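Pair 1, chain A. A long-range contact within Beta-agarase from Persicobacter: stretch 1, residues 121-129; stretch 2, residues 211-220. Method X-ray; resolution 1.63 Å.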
# COMPACT_ATOMS: atom_id res chain seq x y z
N GLU A 121 3.32 9.68 -2.55
CA GLU A 121 2.65 9.14 -3.76
C GLU A 121 3.59 8.18 -4.46
O GLU A 121 4.80 8.44 -4.58
CB GLU A 121 2.25 10.27 -4.68
CG GLU A 121 1.34 9.90 -5.84
CD GLU A 121 0.99 11.14 -6.65
OE1 GLU A 121 1.96 11.91 -6.99
OE2 GLU A 121 -0.19 11.29 -7.05
N ALA A 122 3.01 7.08 -4.99
CA ALA A 122 3.79 6.17 -5.78
C ALA A 122 3.09 5.96 -7.12
O ALA A 122 1.84 5.95 -7.20
CB ALA A 122 3.91 4.85 -5.03
N ARG A 123 3.88 5.68 -8.16
CA ARG A 123 3.39 5.28 -9.45
C ARG A 123 3.74 3.82 -9.61
O ARG A 123 4.94 3.49 -9.68
CB ARG A 123 3.99 6.13 -10.57
CG ARG A 123 3.40 5.87 -11.94
CD ARG A 123 3.73 6.89 -13.00
NE ARG A 123 2.95 6.67 -14.22
CZ ARG A 123 3.40 6.15 -15.36
NH1 ARG A 123 2.57 6.08 -16.41
NH2 ARG A 123 4.64 5.71 -15.50
N VAL A 124 2.70 3.01 -9.64
CA VAL A 124 2.90 1.58 -9.57
C VAL A 124 2.21 0.93 -10.76
O VAL A 124 1.17 1.42 -11.20
CB VAL A 124 2.36 1.01 -8.26
CG1 VAL A 124 3.14 1.57 -7.06
CG2 VAL A 124 0.89 1.22 -8.10
N LYS A 125 2.72 -0.23 -11.15
CA LYS A 125 1.98 -1.10 -12.04
C LYS A 125 1.66 -2.38 -11.26
O LYS A 125 2.55 -3.19 -11.01
CB LYS A 125 2.79 -1.43 -13.29
CG LYS A 125 1.99 -1.74 -14.53
CD LYS A 125 1.28 -3.01 -14.48
CE LYS A 125 2.17 -4.22 -14.40
NZ LYS A 125 1.27 -5.42 -14.34
N ILE A 126 0.44 -2.42 -10.80
CA ILE A 126 -0.06 -3.58 -10.01
C ILE A 126 0.10 -4.85 -10.86
O ILE A 126 -0.16 -4.85 -12.05
CB ILE A 126 -1.48 -3.26 -9.58
CG1 ILE A 126 -1.40 -2.25 -8.41
CG2 ILE A 126 -2.21 -4.56 -9.14
CD1 ILE A 126 -2.63 -1.54 -8.05
N ALA A 127 0.58 -5.92 -10.22
CA ALA A 127 0.77 -7.20 -10.90
C ALA A 127 -0.55 -7.73 -11.46
O ALA A 127 -1.57 -7.69 -10.78
CB ALA A 127 1.35 -8.19 -9.96
N ASP A 128 -0.46 -8.26 -12.70
CA ASP A 128 -1.60 -8.90 -13.28
C ASP A 128 -1.59 -10.37 -12.85
O ASP A 128 -1.36 -11.24 -13.63
CB ASP A 128 -1.61 -8.73 -14.79
CG ASP A 128 -2.91 -9.17 -15.42
OD1 ASP A 128 -3.85 -9.53 -14.66
OD2 ASP A 128 -2.94 -9.09 -16.68
N ALA A 129 -1.84 -10.54 -11.58
CA ALA A 129 -1.67 -11.83 -10.87
C ALA A 129 -2.52 -11.80 -9.63
O ALA A 129 -2.93 -10.76 -9.13
CB ALA A 129 -0.22 -12.04 -10.53
N ASP A 211 -10.14 -4.07 -12.92
CA ASP A 211 -8.92 -4.27 -12.17
C ASP A 211 -8.00 -3.08 -12.44
O ASP A 211 -8.29 -2.26 -13.32
CB ASP A 211 -8.19 -5.54 -12.62
CG ASP A 211 -7.75 -5.49 -14.08
OD1 ASP A 211 -6.71 -4.90 -14.39
OD2 ASP A 211 -8.58 -5.91 -14.93
N TRP A 212 -6.87 -3.05 -11.73
CA TRP A 212 -5.90 -1.95 -11.78
C TRP A 212 -4.57 -2.45 -12.34
O TRP A 212 -3.51 -1.81 -12.07
CB TRP A 212 -5.78 -1.32 -10.38
CG TRP A 212 -7.04 -0.71 -9.89
CD1 TRP A 212 -8.09 -1.37 -9.36
CD2 TRP A 212 -7.45 0.66 -10.06
NE1 TRP A 212 -9.10 -0.52 -9.09
CE2 TRP A 212 -8.75 0.74 -9.51
CE3 TRP A 212 -6.82 1.83 -10.51
CZ2 TRP A 212 -9.48 1.89 -9.51
CZ3 TRP A 212 -7.55 2.99 -10.49
CH2 TRP A 212 -8.86 3.03 -9.98
N ALA A 213 -4.58 -3.60 -13.00
CA ALA A 213 -3.35 -4.27 -13.30
C ALA A 213 -2.85 -4.08 -14.72
O ALA A 213 -1.90 -4.77 -15.06
CB ALA A 213 -3.50 -5.77 -13.03
N GLY A 214 -3.50 -3.32 -15.58
CA GLY A 214 -3.02 -3.29 -16.98
C GLY A 214 -2.21 -2.08 -17.39
O GLY A 214 -1.90 -1.94 -18.57
N GLU A 215 -1.95 -1.17 -16.46
CA GLU A 215 -1.31 0.10 -16.74
C GLU A 215 -0.75 0.63 -15.43
O GLU A 215 -1.12 0.12 -14.34
CB GLU A 215 -2.32 1.08 -17.29
CG GLU A 215 -3.45 1.42 -16.36
CD GLU A 215 -4.46 2.36 -17.02
OE1 GLU A 215 -4.18 3.55 -17.06
OE2 GLU A 215 -5.50 1.88 -17.45
N TYR A 216 0.05 1.69 -15.47
CA TYR A 216 0.47 2.34 -14.24
C TYR A 216 -0.66 3.15 -13.62
O TYR A 216 -1.50 3.73 -14.35
CB TYR A 216 1.68 3.25 -14.50
CG TYR A 216 2.96 2.47 -14.65
CD1 TYR A 216 3.39 1.96 -15.86
CD2 TYR A 216 3.74 2.17 -13.55
CE1 TYR A 216 4.58 1.24 -15.96
CE2 TYR A 216 4.91 1.42 -13.63
CZ TYR A 216 5.33 0.94 -14.84
OH TYR A 216 6.50 0.19 -14.86
N SER A 217 -0.71 3.16 -12.31
CA SER A 217 -1.60 3.98 -11.50
C SER A 217 -0.73 4.84 -10.59
O SER A 217 0.29 4.35 -10.09
CB SER A 217 -2.49 3.11 -10.65
OG SER A 217 -3.20 2.19 -11.43
N THR A 218 -1.18 6.02 -10.25
CA THR A 218 -0.61 6.77 -9.14
C THR A 218 -1.56 6.75 -7.95
O THR A 218 -2.77 6.85 -8.10
CB THR A 218 -0.22 8.22 -9.48
OG1 THR A 218 -1.37 8.99 -9.83
CG2 THR A 218 0.80 8.24 -10.58
N ILE A 219 -1.06 6.46 -6.77
CA ILE A 219 -1.85 6.49 -5.55
C ILE A 219 -1.05 7.24 -4.50
O ILE A 219 0.13 6.98 -4.29
CB ILE A 219 -2.23 5.06 -5.06
CG1 ILE A 219 -2.69 4.22 -6.23
CG2 ILE A 219 -3.31 5.17 -4.02
CD1 ILE A 219 -2.48 2.77 -6.09
N GLY A 220 -1.73 8.19 -3.89
CA GLY A 220 -1.06 9.00 -2.88
C GLY A 220 -1.96 9.45 -1.76
O GLY A 220 -3.21 9.41 -1.87
O HOH W 1 -2.51 10.15 -7.39
O HOH W 2 0.04 -5.65 -17.00
O HOH W 3 -1.60 -0.14 -11.63

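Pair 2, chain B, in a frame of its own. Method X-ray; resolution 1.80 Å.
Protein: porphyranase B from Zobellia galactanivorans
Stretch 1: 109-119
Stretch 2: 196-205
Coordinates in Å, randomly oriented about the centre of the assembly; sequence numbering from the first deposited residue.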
# COMPACT_ATOMS: atom_id res chain seq x y z
N TYR B 109 -13.62 -1.00 -5.25
CA TYR B 109 -13.04 0.30 -5.00
C TYR B 109 -12.31 0.19 -3.63
O TYR B 109 -12.93 -0.24 -2.64
CB TYR B 109 -14.14 1.43 -4.98
CG TYR B 109 -13.49 2.80 -4.88
CD1 TYR B 109 -12.93 3.40 -6.05
CD2 TYR B 109 -13.31 3.49 -3.63
CE1 TYR B 109 -12.25 4.58 -5.98
CE2 TYR B 109 -12.63 4.71 -3.58
CZ TYR B 109 -12.07 5.24 -4.78
OH TYR B 109 -11.44 6.48 -4.73
N TYR B 110 -11.06 0.66 -3.55
CA TYR B 110 -10.27 0.44 -2.33
C TYR B 110 -9.65 1.72 -2.00
O TYR B 110 -8.92 2.29 -2.86
CB TYR B 110 -9.15 -0.59 -2.61
CG TYR B 110 -9.75 -1.92 -2.99
CD1 TYR B 110 -9.96 -2.89 -1.99
CD2 TYR B 110 -10.12 -2.22 -4.32
CE1 TYR B 110 -10.55 -4.13 -2.32
CE2 TYR B 110 -10.69 -3.40 -4.62
CZ TYR B 110 -10.92 -4.36 -3.62
OH TYR B 110 -11.48 -5.59 -3.94
N GLU B 111 -9.87 2.20 -0.76
CA GLU B 111 -9.36 3.51 -0.42
C GLU B 111 -8.83 3.53 1.02
O GLU B 111 -9.31 2.76 1.84
CB GLU B 111 -10.46 4.57 -0.57
CG GLU B 111 -11.82 4.10 0.04
CD GLU B 111 -12.85 5.19 0.20
OE1 GLU B 111 -12.61 6.32 -0.29
OE2 GLU B 111 -13.85 4.91 0.94
N CYS B 112 -7.86 4.40 1.33
CA CYS B 112 -7.48 4.62 2.72
C CYS B 112 -7.20 6.11 2.92
O CYS B 112 -7.02 6.87 1.95
CB CYS B 112 -6.22 3.75 3.05
SG CYS B 112 -4.65 4.52 2.43
N GLU B 113 -7.18 6.57 4.18
CA GLU B 113 -6.77 7.89 4.48
C GLU B 113 -5.46 7.77 5.25
O GLU B 113 -5.46 7.22 6.36
CB GLU B 113 -7.84 8.62 5.37
CG GLU B 113 -7.47 10.07 5.62
CD GLU B 113 -8.62 10.81 6.26
OE1 GLU B 113 -8.96 10.53 7.41
OE2 GLU B 113 -9.24 11.64 5.58
N MET B 114 -4.38 8.30 4.68
CA MET B 114 -3.05 8.00 5.23
C MET B 114 -2.23 9.28 5.31
O MET B 114 -2.28 10.15 4.39
CB MET B 114 -2.35 6.92 4.33
CG MET B 114 -0.94 6.43 4.76
SD MET B 114 0.09 5.67 3.44
CE MET B 114 0.43 7.31 3.75
N LYS B 115 -1.45 9.38 6.37
CA LYS B 115 -0.39 10.38 6.43
C LYS B 115 0.93 9.63 6.49
O LYS B 115 1.10 8.69 7.32
CB LYS B 115 -0.58 11.31 7.66
CG LYS B 115 0.60 12.20 7.91
CD LYS B 115 0.50 12.97 9.28
CE LYS B 115 -0.44 14.07 9.30
NZ LYS B 115 -0.42 14.55 10.75
N ALA B 116 1.86 10.00 5.63
CA ALA B 116 3.09 9.24 5.57
C ALA B 116 4.00 9.56 6.77
O ALA B 116 3.86 10.66 7.42
CB ALA B 116 3.88 9.54 4.22
N ASN B 117 4.90 8.62 7.07
CA ASN B 117 6.00 8.94 8.01
C ASN B 117 6.98 9.87 7.34
O ASN B 117 7.08 9.88 6.14
CB ASN B 117 6.65 7.69 8.63
CG ASN B 117 7.49 6.90 7.64
OD1 ASN B 117 8.53 7.38 7.17
ND2 ASN B 117 7.08 5.67 7.36
N LYS B 118 7.73 10.63 8.14
CA LYS B 118 8.73 11.59 7.67
C LYS B 118 10.18 11.01 7.70
O LYS B 118 11.16 11.71 8.04
CB LYS B 118 8.63 12.80 8.61
CG LYS B 118 9.35 14.01 8.06
CD LYS B 118 9.02 15.24 9.05
CE LYS B 118 9.75 16.45 8.52
NZ LYS B 118 9.59 17.63 9.39
N THR B 119 10.33 9.74 7.37
CA THR B 119 11.63 9.05 7.39
C THR B 119 11.99 8.50 6.00
O THR B 119 11.21 8.60 5.02
CB THR B 119 11.69 7.81 8.35
OG1 THR B 119 11.09 6.66 7.73
CG2 THR B 119 10.94 8.10 9.68
N LYS B 196 3.87 17.77 1.14
CA LYS B 196 4.54 16.49 1.41
C LYS B 196 3.56 15.45 1.90
O LYS B 196 2.59 15.75 2.59
CB LYS B 196 5.70 16.65 2.46
CG LYS B 196 6.76 17.75 2.14
CD LYS B 196 7.65 17.32 0.99
CE LYS B 196 8.86 18.31 0.80
NZ LYS B 196 9.49 17.89 -0.46
N ALA B 197 3.83 14.19 1.59
CA ALA B 197 2.97 13.13 2.00
C ALA B 197 2.86 13.00 3.51
O ALA B 197 1.83 12.49 4.01
CB ALA B 197 3.45 11.76 1.38
N TYR B 198 3.95 13.38 4.21
CA TYR B 198 3.91 13.35 5.68
C TYR B 198 3.26 14.57 6.32
O TYR B 198 3.11 14.59 7.56
CB TYR B 198 5.34 13.19 6.30
CG TYR B 198 6.32 14.28 5.88
CD1 TYR B 198 6.32 15.58 6.50
CD2 TYR B 198 7.24 14.02 4.84
CE1 TYR B 198 7.26 16.57 6.07
CE2 TYR B 198 8.16 14.99 4.42
CZ TYR B 198 8.13 16.25 5.03
OH TYR B 198 9.06 17.16 4.60
N GLU B 199 2.93 15.59 5.54
CA GLU B 199 2.39 16.86 6.15
C GLU B 199 0.90 16.79 6.41
O GLU B 199 0.39 17.43 7.37
CB GLU B 199 2.65 18.08 5.27
CG GLU B 199 4.04 18.56 5.33
CD GLU B 199 4.44 19.64 4.30
OE1 GLU B 199 3.79 19.84 3.18
OE2 GLU B 199 5.52 20.23 4.61
N ASP B 200 0.18 16.03 5.60
CA ASP B 200 -1.28 16.01 5.71
C ASP B 200 -1.75 14.62 5.48
O ASP B 200 -1.07 13.83 4.77
CB ASP B 200 -1.89 16.90 4.60
CG ASP B 200 -1.29 18.31 4.56
OD1 ASP B 200 -1.68 19.07 5.45
OD2 ASP B 200 -0.45 18.64 3.63
N PHE B 201 -2.96 14.30 5.98
CA PHE B 201 -3.65 13.12 5.50
C PHE B 201 -4.11 13.33 4.03
O PHE B 201 -4.48 14.43 3.64
CB PHE B 201 -4.86 12.76 6.36
CG PHE B 201 -4.48 12.16 7.67
CD1 PHE B 201 -4.25 10.79 7.76
CD2 PHE B 201 -4.29 12.96 8.79
CE1 PHE B 201 -3.85 10.17 8.96
CE2 PHE B 201 -3.89 12.37 10.01
CZ PHE B 201 -3.66 10.98 10.09
N HIS B 202 -4.11 12.23 3.26
CA HIS B 202 -4.76 12.24 1.93
C HIS B 202 -5.56 10.97 1.82
O HIS B 202 -5.27 9.96 2.47
CB HIS B 202 -3.66 12.35 0.81
CG HIS B 202 -2.98 13.68 0.75
ND1 HIS B 202 -3.50 14.77 0.05
CD2 HIS B 202 -1.82 14.12 1.33
CE1 HIS B 202 -2.66 15.80 0.17
NE2 HIS B 202 -1.65 15.43 0.95
N VAL B 203 -6.57 11.02 0.96
CA VAL B 203 -7.31 9.84 0.67
C VAL B 203 -6.79 9.23 -0.63
O VAL B 203 -6.91 9.84 -1.66
CB VAL B 203 -8.82 10.10 0.59
CG1 VAL B 203 -9.52 8.77 0.20
CG2 VAL B 203 -9.37 10.56 2.00
N TYR B 204 -6.23 8.02 -0.56
CA TYR B 204 -5.69 7.39 -1.78
C TYR B 204 -6.66 6.28 -2.15
O TYR B 204 -6.95 5.39 -1.33
CB TYR B 204 -4.31 6.76 -1.42
CG TYR B 204 -3.29 7.77 -0.97
CD1 TYR B 204 -2.70 8.65 -1.93
CD2 TYR B 204 -2.92 7.93 0.40
CE1 TYR B 204 -1.78 9.63 -1.55
CE2 TYR B 204 -2.00 8.93 0.78
CZ TYR B 204 -1.43 9.77 -0.19
OH TYR B 204 -0.44 10.69 0.15
N GLY B 205 -7.11 6.27 -3.42
CA GLY B 205 -8.14 5.32 -3.83
C GLY B 205 -7.84 4.73 -5.21
O GLY B 205 -7.17 5.36 -6.02
O HOH W 4 -0.22 11.18 2.70

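Pair 1 and pair 2 are built on the same frame: two antiparallel strands that meet side by side, each followed or preceded by a loop that stays in contact. Over 14 central residues the backbones superpose with an RMSD of 0.5 Å, and the strand directions differ by 159° in pair 1 and 156° in pair 2. Four backbone hydrogen bonds tie each ladder together. In pair 1, Ala A122 N binds Ile A219 O (3.0 Å) and Ile A219 N returns the bond to Ala A122 O (3.0 Å); Val A124 and Ser A217 exchange a second couple. In pair 2, Cys B112 with Tyr B204 and Met B114 with His B202 do the same. Because these bonds involve only main-chain atoms, the side chains are free to differ.

At one end of the ladder, Gly A220 matches Gly B205, facing Glu A121 and Glu B111. The chains run close here, with 3.8 Å between Glu A121 CA and Gly A220 CA and 4.0 Å between Glu B111 CA and Gly B205 CA. Glycine suits both places: an ideal CB on Gly A220 would lie 2.9 Å from Glu A121 CB, a clash, and one on Gly B205 would lie 2.2 Å from Tyr B109 OH, also a clash.

A side-chain packing common to both pairs joins Lys A125 to Tyr A216 and Lys B115 to Phe B201. Each lysine lays its CB over a ring face, 3.7 Å from the centroid, a contact that needs a flat aromatic surface but no hydroxyl. In pair 1 the opposite face of Tyr A216 is covered by Arg A123 NH2, so the ring is sandwiched. Glu B113 takes the arginine's position; its CG comes within 3.8 Å of Phe B201 CB, an aliphatic contact with the CB of the aromatic residue.

On the face bearing Val A124 and Ile A219, branched side chains meet at 4.2 Å, Val A124 CG2 to Ile A219 CD1. Pair 2 uses a longer reach: the Tyr B204 ring extends to Met B114, CE2 lying 4.1 Å from Met B114 CB, while Cys B112 SG sits at the ring edge.

The loops differ most. Ala B116 N bonds directly to Ala B197 O (3.0 Å), and the two small side chains approach to 3.6 Å between their CB atoms. At the matched positions, Ile A126 packs CD1 against Trp A212 CB (3.9 Å), and water 3 links Ile A126 N (3.2 Å) to Trp A212 O (2.6 Å). Water 4 also enters the joint of pair 2, bonding to Met B114 O, Ala B197 O and the hydroxyl of Tyr B204.

Finally, Ala A213 is small enough to leave Asp A128 CB 3.9 Å from its CB. Its counterpart Tyr B198 presents a broad ring, and Lys B118, matched to Asp A128, runs its extended chain across it, CG 3.6 Å from the centroid. A flexible aliphatic chain is well suited to covering such a surface.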